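Local structure of uncharacterized protein (Enterococcus faecalis, 3PM7) at residues 55-59 with 60-64. The protein is of unknown function but belongs to the PC4-like family, some of whose members bind single-stranded DNA, and may act on nucleic acids as a dimer. Numbering follows the deposited sequence.
Sequences ITLTN and EEFAE
T58 meets E61 and F62 where the chain swings from strand 55-57 into helix 60-64, the two short axes standing 87° apart, and the first helical turn closes as F62 N reaches T58 O at 3.0 Å. This junction is a worked example of the capping box, in which the side chain of each residue accepts a hydrogen bond from the backbone N of the other. T58 is the N-cap: its OG1 accepts from E61 N at 3.3 Å, although the position of that oxygen is less sure. In return, T58 N donates to E61 OE1 at 3.0 Å, approaching from above the carboxylate plane, 37° out of it. With CG beside the backbone N and anti to the carbonyl carbon (chi1 -57°), and the chain extended beyond it, the E61 carboxylate reaches back to the end of the strand, where OE1 also lies 3.4 Å from L57 CA. On the apolar side, L57 CD1 touches the edge of the F62 ring at CD2, 3.7 Å away and near the ring plane. F62 stacks on F39 of strand 38-44, the antiparallel neighbour of 54-57, this chain's outermost strand, while in the second subunit K25 salt-bridges E61 OE1 and S17 hydrogen-bonds OE2, joining the helix start to the dimer interface.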
# COMPACT_ATOMS: atom_id res chain seq x y z
N ILE A 55 -1.48 -3.61 -3.85
CA ILE A 55 -0.97 -4.62 -2.92
C ILE A 55 -2.00 -4.84 -1.81
O ILE A 55 -2.69 -3.92 -1.37
CB ILE A 55 0.39 -4.15 -2.34
CG1 ILE A 55 1.07 -5.26 -1.56
CG2 ILE A 55 0.22 -2.91 -1.46
CD1 ILE A 55 2.51 -4.93 -1.21
N THR A 56 -2.12 -6.07 -1.35
CA THR A 56 -3.02 -6.36 -0.23
C THR A 56 -2.17 -6.47 1.03
O THR A 56 -1.01 -6.89 0.97
CB THR A 56 -3.80 -7.65 -0.50
OG1 THR A 56 -4.38 -7.58 -1.81
CG2 THR A 56 -4.93 -7.83 0.52
N LEU A 57 -2.69 -6.03 2.17
CA LEU A 57 -1.98 -6.22 3.43
C LEU A 57 -2.72 -7.20 4.32
O LEU A 57 -3.87 -6.94 4.70
CB LEU A 57 -1.80 -4.90 4.16
CG LEU A 57 -0.96 -3.87 3.41
CD1 LEU A 57 -1.00 -2.51 4.09
CD2 LEU A 57 0.47 -4.37 3.27
N THR A 58 -2.09 -8.31 4.66
CA THR A 58 -2.67 -9.18 5.68
C THR A 58 -2.78 -8.32 6.92
O THR A 58 -2.21 -7.22 6.97
CB THR A 58 -1.77 -10.38 5.98
OG1 THR A 58 -0.56 -9.91 6.59
CG2 THR A 58 -1.44 -11.12 4.70
N ASN A 59 -3.50 -8.78 7.93
CA ASN A 59 -3.72 -7.95 9.11
C ASN A 59 -2.44 -7.79 9.95
O ASN A 59 -2.29 -6.81 10.68
CB ASN A 59 -4.88 -8.49 9.95
CG ASN A 59 -6.18 -8.49 9.18
OD1 ASN A 59 -6.90 -7.49 9.15
ND2 ASN A 59 -6.48 -9.61 8.54
N GLU A 60 -1.54 -8.76 9.81
CA GLU A 60 -0.25 -8.70 10.50
C GLU A 60 0.64 -7.63 9.87
O GLU A 60 1.34 -6.91 10.58
CB GLU A 60 0.43 -10.08 10.51
CG GLU A 60 1.22 -10.43 9.24
CD GLU A 60 0.55 -11.50 8.36
OE1 GLU A 60 -0.47 -12.09 8.78
OE2 GLU A 60 1.07 -11.73 7.24
N GLU A 61 0.61 -7.53 8.55
CA GLU A 61 1.35 -6.51 7.83
C GLU A 61 0.78 -5.12 8.08
O GLU A 61 1.52 -4.14 8.22
CB GLU A 61 1.36 -6.81 6.33
CG GLU A 61 1.93 -8.17 6.02
CD GLU A 61 1.78 -8.54 4.56
OE1 GLU A 61 0.78 -8.12 3.94
OE2 GLU A 61 2.67 -9.24 4.04
N PHE A 62 -0.54 -5.03 8.15
CA PHE A 62 -1.16 -3.72 8.35
C PHE A 62 -0.90 -3.18 9.75
O PHE A 62 -0.86 -1.97 9.95
CB PHE A 62 -2.67 -3.73 8.07
CG PHE A 62 -3.25 -2.36 8.06
CD1 PHE A 62 -3.92 -1.86 9.17
CD2 PHE A 62 -3.06 -1.53 6.96
CE1 PHE A 62 -4.43 -0.57 9.17
CE2 PHE A 62 -3.56 -0.23 6.95
CZ PHE A 62 -4.24 0.25 8.06
N ALA A 63 -0.76 -4.08 10.72
CA ALA A 63 -0.48 -3.64 12.08
C ALA A 63 0.95 -3.14 12.14
O ALA A 63 1.22 -2.10 12.74
CB ALA A 63 -0.71 -4.77 13.08
N GLU A 64 1.87 -3.87 11.51
CA GLU A 64 3.27 -3.45 11.40
C GLU A 64 3.45 -2.14 10.64
O GLU A 64 4.26 -1.31 11.02
CB GLU A 64 4.10 -4.54 10.72
CG GLU A 64 4.45 -5.71 11.62
CD GLU A 64 5.50 -5.37 12.66
OE1 GLU A 64 6.12 -4.28 12.56
OE2 GLU A 64 5.72 -6.19 13.58